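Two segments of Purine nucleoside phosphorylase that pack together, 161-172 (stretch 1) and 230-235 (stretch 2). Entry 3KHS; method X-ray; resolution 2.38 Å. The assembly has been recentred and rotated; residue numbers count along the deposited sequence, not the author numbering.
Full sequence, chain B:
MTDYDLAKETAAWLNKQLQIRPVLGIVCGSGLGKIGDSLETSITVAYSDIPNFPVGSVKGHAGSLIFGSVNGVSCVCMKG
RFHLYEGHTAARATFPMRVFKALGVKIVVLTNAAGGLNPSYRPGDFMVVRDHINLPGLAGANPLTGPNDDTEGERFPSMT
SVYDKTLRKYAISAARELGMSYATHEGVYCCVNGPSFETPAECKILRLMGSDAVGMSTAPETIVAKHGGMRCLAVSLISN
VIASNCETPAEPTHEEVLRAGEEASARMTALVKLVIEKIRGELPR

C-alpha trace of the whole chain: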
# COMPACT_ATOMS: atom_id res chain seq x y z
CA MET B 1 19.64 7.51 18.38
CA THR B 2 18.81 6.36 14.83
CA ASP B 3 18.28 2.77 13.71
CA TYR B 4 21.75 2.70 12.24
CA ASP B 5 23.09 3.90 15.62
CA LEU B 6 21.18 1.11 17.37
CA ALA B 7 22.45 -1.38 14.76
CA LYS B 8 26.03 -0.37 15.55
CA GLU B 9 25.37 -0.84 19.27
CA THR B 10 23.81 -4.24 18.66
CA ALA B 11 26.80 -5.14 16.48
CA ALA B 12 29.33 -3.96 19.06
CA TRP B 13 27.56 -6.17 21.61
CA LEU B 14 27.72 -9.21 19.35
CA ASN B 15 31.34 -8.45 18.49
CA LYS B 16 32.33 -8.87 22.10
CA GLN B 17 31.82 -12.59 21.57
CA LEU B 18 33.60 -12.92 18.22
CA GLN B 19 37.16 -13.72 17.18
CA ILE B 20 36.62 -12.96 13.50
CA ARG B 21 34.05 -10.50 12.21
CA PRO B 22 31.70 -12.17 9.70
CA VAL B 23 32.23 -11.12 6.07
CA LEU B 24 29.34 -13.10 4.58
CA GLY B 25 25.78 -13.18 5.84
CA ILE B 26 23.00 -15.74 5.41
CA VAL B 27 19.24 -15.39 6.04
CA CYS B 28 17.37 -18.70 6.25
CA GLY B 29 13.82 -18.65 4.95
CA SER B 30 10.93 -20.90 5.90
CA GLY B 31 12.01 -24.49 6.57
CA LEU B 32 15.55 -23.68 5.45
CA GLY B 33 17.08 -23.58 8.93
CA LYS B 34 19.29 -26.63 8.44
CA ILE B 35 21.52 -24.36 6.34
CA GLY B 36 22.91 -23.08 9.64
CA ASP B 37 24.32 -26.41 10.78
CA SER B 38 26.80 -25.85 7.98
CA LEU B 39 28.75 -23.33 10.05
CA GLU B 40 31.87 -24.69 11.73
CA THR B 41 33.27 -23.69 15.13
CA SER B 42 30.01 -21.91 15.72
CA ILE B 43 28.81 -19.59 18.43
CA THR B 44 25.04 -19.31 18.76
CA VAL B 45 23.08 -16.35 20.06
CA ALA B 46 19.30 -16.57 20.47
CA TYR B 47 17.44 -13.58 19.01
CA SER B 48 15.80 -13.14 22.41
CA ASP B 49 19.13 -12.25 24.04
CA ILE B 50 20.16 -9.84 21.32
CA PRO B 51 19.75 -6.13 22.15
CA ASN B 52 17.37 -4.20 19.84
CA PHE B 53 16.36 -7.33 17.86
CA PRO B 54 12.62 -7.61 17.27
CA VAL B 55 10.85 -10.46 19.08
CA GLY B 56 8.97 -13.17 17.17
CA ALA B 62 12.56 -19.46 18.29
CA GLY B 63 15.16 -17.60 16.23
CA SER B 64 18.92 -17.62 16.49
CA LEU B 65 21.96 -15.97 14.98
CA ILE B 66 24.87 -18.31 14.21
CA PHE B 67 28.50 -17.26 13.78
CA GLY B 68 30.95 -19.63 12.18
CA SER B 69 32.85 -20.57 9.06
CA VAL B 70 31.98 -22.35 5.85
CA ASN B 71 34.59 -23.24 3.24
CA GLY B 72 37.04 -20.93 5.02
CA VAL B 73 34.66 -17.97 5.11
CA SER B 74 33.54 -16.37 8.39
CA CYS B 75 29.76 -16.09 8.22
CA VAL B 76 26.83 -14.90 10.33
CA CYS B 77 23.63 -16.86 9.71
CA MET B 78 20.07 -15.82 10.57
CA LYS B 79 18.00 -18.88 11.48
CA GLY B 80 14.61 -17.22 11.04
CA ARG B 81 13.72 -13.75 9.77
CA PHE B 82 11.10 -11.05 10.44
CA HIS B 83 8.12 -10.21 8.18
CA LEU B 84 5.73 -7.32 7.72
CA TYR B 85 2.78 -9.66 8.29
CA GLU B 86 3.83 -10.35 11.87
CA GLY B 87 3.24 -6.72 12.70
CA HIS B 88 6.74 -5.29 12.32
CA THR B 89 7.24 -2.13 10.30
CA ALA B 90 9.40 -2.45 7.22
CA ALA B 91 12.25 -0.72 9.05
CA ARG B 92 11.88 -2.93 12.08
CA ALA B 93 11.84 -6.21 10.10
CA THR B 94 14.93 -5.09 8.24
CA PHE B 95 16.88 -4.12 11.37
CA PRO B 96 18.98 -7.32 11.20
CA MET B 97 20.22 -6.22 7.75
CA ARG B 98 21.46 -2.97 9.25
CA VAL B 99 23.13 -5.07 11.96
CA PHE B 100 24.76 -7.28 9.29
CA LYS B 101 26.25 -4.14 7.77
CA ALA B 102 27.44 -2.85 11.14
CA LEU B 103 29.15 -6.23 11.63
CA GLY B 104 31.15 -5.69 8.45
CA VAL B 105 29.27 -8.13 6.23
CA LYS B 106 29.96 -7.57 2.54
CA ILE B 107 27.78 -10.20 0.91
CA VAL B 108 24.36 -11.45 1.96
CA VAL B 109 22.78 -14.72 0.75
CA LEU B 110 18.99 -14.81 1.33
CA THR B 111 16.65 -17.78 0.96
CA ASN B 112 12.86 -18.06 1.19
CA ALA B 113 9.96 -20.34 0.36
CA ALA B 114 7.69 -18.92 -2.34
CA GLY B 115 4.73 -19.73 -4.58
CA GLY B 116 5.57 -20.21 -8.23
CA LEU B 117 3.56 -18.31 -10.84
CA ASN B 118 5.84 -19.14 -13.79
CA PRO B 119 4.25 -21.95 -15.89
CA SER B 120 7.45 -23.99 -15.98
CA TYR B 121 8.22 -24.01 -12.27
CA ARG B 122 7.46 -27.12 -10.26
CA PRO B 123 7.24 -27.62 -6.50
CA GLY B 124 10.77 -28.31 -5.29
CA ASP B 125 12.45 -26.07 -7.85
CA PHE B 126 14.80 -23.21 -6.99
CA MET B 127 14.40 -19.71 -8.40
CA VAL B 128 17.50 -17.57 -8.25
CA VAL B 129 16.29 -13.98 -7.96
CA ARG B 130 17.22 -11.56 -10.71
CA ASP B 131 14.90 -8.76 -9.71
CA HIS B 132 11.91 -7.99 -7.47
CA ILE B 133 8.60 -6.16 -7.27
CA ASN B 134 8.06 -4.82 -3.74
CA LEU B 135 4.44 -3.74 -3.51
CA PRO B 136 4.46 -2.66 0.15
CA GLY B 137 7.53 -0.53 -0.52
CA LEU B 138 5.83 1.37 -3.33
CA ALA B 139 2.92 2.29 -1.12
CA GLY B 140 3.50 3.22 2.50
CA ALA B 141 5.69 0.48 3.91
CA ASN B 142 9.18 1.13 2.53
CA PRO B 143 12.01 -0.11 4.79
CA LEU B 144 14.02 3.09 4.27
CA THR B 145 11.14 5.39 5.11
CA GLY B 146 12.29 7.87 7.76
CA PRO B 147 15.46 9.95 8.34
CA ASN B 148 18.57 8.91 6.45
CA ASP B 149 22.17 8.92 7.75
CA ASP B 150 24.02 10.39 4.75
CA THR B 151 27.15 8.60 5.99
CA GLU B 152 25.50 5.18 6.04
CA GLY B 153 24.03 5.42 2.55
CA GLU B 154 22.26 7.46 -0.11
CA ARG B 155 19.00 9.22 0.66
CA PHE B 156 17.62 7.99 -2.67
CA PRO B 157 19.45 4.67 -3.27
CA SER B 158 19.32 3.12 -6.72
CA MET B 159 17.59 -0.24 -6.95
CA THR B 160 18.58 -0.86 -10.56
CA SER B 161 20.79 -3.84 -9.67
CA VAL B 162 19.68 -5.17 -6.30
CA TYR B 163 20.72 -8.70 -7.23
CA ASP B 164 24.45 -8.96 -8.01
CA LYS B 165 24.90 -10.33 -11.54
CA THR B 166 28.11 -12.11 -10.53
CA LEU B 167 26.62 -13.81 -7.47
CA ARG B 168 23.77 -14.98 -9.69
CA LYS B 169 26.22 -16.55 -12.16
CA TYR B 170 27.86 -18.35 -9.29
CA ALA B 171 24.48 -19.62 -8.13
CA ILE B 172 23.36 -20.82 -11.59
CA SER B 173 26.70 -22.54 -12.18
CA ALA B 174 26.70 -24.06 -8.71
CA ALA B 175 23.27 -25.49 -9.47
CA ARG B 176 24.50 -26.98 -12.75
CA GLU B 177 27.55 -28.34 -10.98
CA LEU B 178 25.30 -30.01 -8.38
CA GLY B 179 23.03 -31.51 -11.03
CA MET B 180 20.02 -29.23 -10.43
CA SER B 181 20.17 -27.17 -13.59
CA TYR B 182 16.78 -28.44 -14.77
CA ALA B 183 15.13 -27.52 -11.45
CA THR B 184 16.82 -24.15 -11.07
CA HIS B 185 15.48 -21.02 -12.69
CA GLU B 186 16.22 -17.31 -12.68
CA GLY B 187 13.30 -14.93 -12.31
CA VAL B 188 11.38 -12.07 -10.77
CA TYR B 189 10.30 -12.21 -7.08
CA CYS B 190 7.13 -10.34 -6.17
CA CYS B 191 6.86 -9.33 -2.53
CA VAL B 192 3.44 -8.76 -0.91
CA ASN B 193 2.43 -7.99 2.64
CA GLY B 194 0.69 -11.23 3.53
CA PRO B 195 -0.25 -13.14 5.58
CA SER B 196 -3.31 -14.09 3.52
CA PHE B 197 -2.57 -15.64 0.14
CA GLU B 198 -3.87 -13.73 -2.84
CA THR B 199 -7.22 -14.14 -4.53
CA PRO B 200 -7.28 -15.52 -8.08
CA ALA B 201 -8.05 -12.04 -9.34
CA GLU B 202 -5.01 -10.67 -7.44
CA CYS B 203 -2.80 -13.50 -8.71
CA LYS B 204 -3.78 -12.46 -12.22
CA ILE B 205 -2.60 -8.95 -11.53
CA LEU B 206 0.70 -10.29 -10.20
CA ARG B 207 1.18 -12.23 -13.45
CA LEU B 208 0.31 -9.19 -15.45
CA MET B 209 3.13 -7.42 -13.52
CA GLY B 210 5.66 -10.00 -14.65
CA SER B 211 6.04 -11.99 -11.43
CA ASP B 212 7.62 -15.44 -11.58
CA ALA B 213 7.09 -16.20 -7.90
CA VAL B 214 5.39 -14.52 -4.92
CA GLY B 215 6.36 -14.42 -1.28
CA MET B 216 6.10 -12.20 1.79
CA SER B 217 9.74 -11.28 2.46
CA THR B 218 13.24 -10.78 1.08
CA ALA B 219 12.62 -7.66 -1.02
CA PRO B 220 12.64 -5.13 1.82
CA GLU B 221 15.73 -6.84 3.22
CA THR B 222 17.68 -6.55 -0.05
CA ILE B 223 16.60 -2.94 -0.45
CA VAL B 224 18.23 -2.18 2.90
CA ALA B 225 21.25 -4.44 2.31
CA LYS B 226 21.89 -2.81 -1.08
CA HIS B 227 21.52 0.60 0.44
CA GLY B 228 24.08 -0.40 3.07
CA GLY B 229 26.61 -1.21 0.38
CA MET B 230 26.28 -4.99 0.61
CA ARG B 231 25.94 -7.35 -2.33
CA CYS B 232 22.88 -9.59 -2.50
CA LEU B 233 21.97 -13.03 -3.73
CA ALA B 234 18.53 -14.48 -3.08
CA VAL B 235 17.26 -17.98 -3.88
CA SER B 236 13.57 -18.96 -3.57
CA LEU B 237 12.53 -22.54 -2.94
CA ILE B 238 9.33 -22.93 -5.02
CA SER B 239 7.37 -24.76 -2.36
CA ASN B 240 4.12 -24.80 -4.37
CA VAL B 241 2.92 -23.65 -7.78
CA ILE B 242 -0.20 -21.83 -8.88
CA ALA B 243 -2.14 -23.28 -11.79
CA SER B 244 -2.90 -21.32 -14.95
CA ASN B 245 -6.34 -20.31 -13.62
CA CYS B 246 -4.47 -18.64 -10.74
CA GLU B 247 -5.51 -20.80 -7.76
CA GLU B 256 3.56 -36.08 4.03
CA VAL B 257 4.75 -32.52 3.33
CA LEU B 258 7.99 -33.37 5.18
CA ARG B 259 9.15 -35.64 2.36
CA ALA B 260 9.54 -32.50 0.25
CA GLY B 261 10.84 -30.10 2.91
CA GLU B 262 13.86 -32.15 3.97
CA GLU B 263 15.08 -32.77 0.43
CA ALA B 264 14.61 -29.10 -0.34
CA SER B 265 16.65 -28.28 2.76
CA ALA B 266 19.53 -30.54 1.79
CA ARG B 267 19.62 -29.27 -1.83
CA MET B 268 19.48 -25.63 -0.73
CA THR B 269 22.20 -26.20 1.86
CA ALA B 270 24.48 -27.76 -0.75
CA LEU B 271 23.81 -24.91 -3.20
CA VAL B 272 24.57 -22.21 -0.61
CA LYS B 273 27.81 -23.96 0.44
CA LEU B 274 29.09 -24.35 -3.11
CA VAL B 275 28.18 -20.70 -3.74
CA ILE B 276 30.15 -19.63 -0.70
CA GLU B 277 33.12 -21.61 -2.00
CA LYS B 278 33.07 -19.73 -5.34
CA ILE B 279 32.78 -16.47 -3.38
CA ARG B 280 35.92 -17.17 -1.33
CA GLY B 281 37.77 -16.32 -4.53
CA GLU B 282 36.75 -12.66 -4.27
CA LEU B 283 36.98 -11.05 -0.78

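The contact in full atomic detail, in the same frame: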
# COMPACT_ATOMS: atom_id res chain seq x y z
N SER B 161 20.13 -2.53 -9.70
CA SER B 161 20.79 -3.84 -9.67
C SER B 161 20.87 -4.41 -8.26
O SER B 161 21.96 -4.65 -7.74
CB SER B 161 22.22 -3.74 -10.22
OG SER B 161 22.23 -3.27 -11.56
N VAL B 162 19.72 -4.62 -7.64
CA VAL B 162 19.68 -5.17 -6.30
C VAL B 162 20.37 -6.51 -6.21
O VAL B 162 21.09 -6.78 -5.24
CB VAL B 162 18.21 -5.37 -5.82
CG1 VAL B 162 18.18 -6.00 -4.44
CG2 VAL B 162 17.48 -4.06 -5.80
N TYR B 163 20.16 -7.36 -7.22
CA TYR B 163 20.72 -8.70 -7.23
C TYR B 163 21.99 -8.84 -8.08
O TYR B 163 21.94 -8.91 -9.30
CB TYR B 163 19.59 -9.66 -7.65
CG TYR B 163 18.37 -9.54 -6.73
CD1 TYR B 163 18.30 -10.24 -5.53
CD2 TYR B 163 17.34 -8.63 -7.02
CE1 TYR B 163 17.25 -10.04 -4.61
CE2 TYR B 163 16.28 -8.41 -6.09
CZ TYR B 163 16.25 -9.12 -4.90
OH TYR B 163 15.25 -8.90 -3.99
N ASP B 164 23.13 -8.86 -7.40
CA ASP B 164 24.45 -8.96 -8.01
C ASP B 164 24.53 -9.97 -9.17
O ASP B 164 24.36 -11.18 -8.98
CB ASP B 164 25.45 -9.33 -6.93
CG ASP B 164 26.86 -9.02 -7.32
OD1 ASP B 164 27.23 -7.82 -7.30
OD2 ASP B 164 27.57 -9.97 -7.65
N LYS B 165 24.82 -9.47 -10.37
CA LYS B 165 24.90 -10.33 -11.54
C LYS B 165 25.93 -11.43 -11.39
O LYS B 165 25.69 -12.57 -11.82
CB LYS B 165 25.16 -9.49 -12.79
CG LYS B 165 24.19 -8.33 -12.86
CD LYS B 165 24.20 -7.60 -14.18
CE LYS B 165 23.32 -6.36 -14.10
NZ LYS B 165 23.19 -5.71 -15.42
N THR B 166 27.05 -11.12 -10.76
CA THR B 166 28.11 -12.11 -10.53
C THR B 166 27.66 -13.20 -9.56
O THR B 166 27.85 -14.39 -9.82
CB THR B 166 29.41 -11.45 -9.95
OG1 THR B 166 29.93 -10.52 -10.91
CG2 THR B 166 30.48 -12.52 -9.61
N LEU B 167 27.07 -12.81 -8.44
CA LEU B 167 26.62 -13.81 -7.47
C LEU B 167 25.58 -14.73 -8.11
O LEU B 167 25.53 -15.93 -7.81
CB LEU B 167 26.06 -13.14 -6.22
CG LEU B 167 27.08 -12.24 -5.53
CD1 LEU B 167 26.37 -11.43 -4.50
CD2 LEU B 167 28.18 -13.06 -4.89
N ARG B 168 24.76 -14.18 -9.01
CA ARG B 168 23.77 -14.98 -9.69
C ARG B 168 24.47 -16.04 -10.54
O ARG B 168 24.13 -17.22 -10.49
CB ARG B 168 22.88 -14.11 -10.57
CG ARG B 168 21.82 -13.42 -9.80
CD ARG B 168 21.51 -12.10 -10.39
NE ARG B 168 21.04 -12.23 -11.74
CZ ARG B 168 20.71 -11.20 -12.51
NH1 ARG B 168 20.82 -9.96 -12.04
NH2 ARG B 168 20.28 -11.42 -13.73
N LYS B 169 25.47 -15.61 -11.32
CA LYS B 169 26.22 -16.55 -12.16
C LYS B 169 26.76 -17.66 -11.31
O LYS B 169 26.66 -18.82 -11.66
CB LYS B 169 27.37 -15.85 -12.90
CG LYS B 169 26.88 -14.90 -13.99
CD LYS B 169 28.02 -14.23 -14.70
CE LYS B 169 27.50 -13.20 -15.69
NZ LYS B 169 28.59 -12.21 -16.01
N TYR B 170 27.34 -17.32 -10.17
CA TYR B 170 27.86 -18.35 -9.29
C TYR B 170 26.75 -19.32 -8.88
O TYR B 170 26.95 -20.53 -8.85
CB TYR B 170 28.47 -17.73 -8.02
CG TYR B 170 29.69 -16.86 -8.25
CD1 TYR B 170 30.55 -17.09 -9.32
CD2 TYR B 170 30.02 -15.85 -7.34
CE1 TYR B 170 31.72 -16.36 -9.49
CE2 TYR B 170 31.19 -15.11 -7.49
CZ TYR B 170 32.04 -15.37 -8.56
OH TYR B 170 33.22 -14.65 -8.72
N ALA B 171 25.58 -18.77 -8.56
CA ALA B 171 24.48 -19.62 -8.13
C ALA B 171 24.00 -20.56 -9.23
O ALA B 171 23.81 -21.75 -8.99
CB ALA B 171 23.33 -18.78 -7.61
N ILE B 172 23.80 -20.03 -10.44
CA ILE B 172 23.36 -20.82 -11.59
C ILE B 172 24.34 -21.96 -11.88
O ILE B 172 23.94 -23.10 -12.08
CB ILE B 172 23.27 -19.95 -12.83
CG1 ILE B 172 22.26 -18.83 -12.60
CG2 ILE B 172 22.92 -20.81 -14.03
CD1 ILE B 172 20.87 -19.34 -12.33
N MET B 230 25.98 -3.56 0.67
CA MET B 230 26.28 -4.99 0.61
C MET B 230 25.75 -5.58 -0.69
O MET B 230 24.86 -5.01 -1.32
CB MET B 230 25.68 -5.74 1.82
CG MET B 230 26.34 -5.42 3.17
SD MET B 230 25.50 -6.14 4.61
CE MET B 230 23.91 -5.30 4.44
N ARG B 231 26.35 -6.69 -1.10
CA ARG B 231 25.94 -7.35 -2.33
C ARG B 231 24.96 -8.46 -1.96
O ARG B 231 25.15 -9.17 -0.97
CB ARG B 231 27.18 -7.91 -3.04
CG ARG B 231 28.15 -6.83 -3.47
CD ARG B 231 29.48 -7.44 -3.86
NE ARG B 231 29.42 -8.14 -5.14
CZ ARG B 231 30.28 -9.09 -5.49
NH1 ARG B 231 31.25 -9.45 -4.66
NH2 ARG B 231 30.17 -9.68 -6.67
N CYS B 232 23.91 -8.59 -2.77
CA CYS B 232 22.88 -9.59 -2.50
C CYS B 232 22.65 -10.70 -3.50
O CYS B 232 22.74 -10.51 -4.71
CB CYS B 232 21.54 -8.89 -2.30
SG CYS B 232 21.61 -7.58 -1.10
N LEU B 233 22.32 -11.86 -2.95
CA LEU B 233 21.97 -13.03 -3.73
C LEU B 233 20.77 -13.60 -2.98
O LEU B 233 20.79 -13.72 -1.75
CB LEU B 233 23.09 -14.04 -3.74
CG LEU B 233 22.61 -15.43 -4.13
CD1 LEU B 233 22.08 -15.39 -5.58
CD2 LEU B 233 23.74 -16.46 -3.94
N ALA B 234 19.71 -13.91 -3.70
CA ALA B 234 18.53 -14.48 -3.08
C ALA B 234 18.05 -15.67 -3.90
O ALA B 234 18.00 -15.59 -5.12
CB ALA B 234 17.44 -13.44 -2.98
N VAL B 235 17.74 -16.77 -3.22
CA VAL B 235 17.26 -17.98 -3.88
C VAL B 235 15.92 -18.41 -3.25
O VAL B 235 15.85 -18.66 -2.05
CB VAL B 235 18.28 -19.15 -3.72
CG1 VAL B 235 17.70 -20.45 -4.31
CG2 VAL B 235 19.60 -18.81 -4.43
O HOH W 1 23.87 -6.74 -4.83
O HOH W 2 22.56 -12.09 -6.72

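Where a helix begins beside a strand, its capping residue can serve the helix and the strand at once. The contact between residues 161-172 and 230-235 of this purine nucleoside phosphorylase illustrates the principle, burying 512 Å² over the two sides.

Ser161 lies out of reach, and the contact begins with Val162, whose contribution comes largely from its backbone. Its carbonyl O lies 3.6 Å from Cys232 CB, and a water completes the link: it donates to Val162 O at 2.8 Å and accepts from Cys232 N at 2.8 Å, so two polar backbone groups that do not meet directly are both satisfied. The CA-to-CB bond of Tyr163 points sideways, but the end of its side chain, in the m rotamer, comes nearer the strand, and Tyr163 CE1 rests 3.8 Å from Ala234 CB. The small methyl of Ala234, which points toward stretch 1, gives this buried ring an apolar neighbour, while the tyrosine hydroxyl is hydrogen-bonded elsewhere in the structure.

Asp164 is the hinge of the arrangement. Its backbone N makes a weak hydrogen bond to Cys232 O (3.2 Å, 132°). Its CA-to-CB bond points toward the strand, and chi1 is t; the carboxylate meets Arg231 in a two-pronged salt bridge: Arg231 NE donates to Asp164 OD1 at 3.1 Å, and Arg231 NH2 to Asp164 OD2 at 2.8 Å. The same carboxylate caps the helix, with Leu167 N donating to Asp164 OD2 at 3.0 Å. Aspartate suits the N-cap because its short side chain can reach an amide of the first turn that has no helical carbonyl partner; here two oxygens suffice for both the cap and the arginine.

Lys165 points away from the strand and is exposed, as befits a long charged side chain. Thr166 touches the margin, its CB 3.8 Å from Arg231 NH2, near the guanidinium plane. Leu167 points toward the strand and covers one face of that guanidinium with CG, while Asp164 OD2 and Thr166 CB lie at its edge. Leu167 CB also packs 4.0 Å from Leu233 CB, a buried leucine pair.

The CA-to-CB bond of Arg168 points sideways, and its NH1 donates to Tyr163 O at 3.1 Å, tying the helix to the loop that precedes it. One turn beyond Leu167, Ala171 points toward the strand; its CB lies 4.1 Å from Leu233 CD1, so Leu233 spans successive turns of the helix. The direct polar bonds thus gather at Asp164, just before the helix, while apolar packing continues along the helix against Leu233.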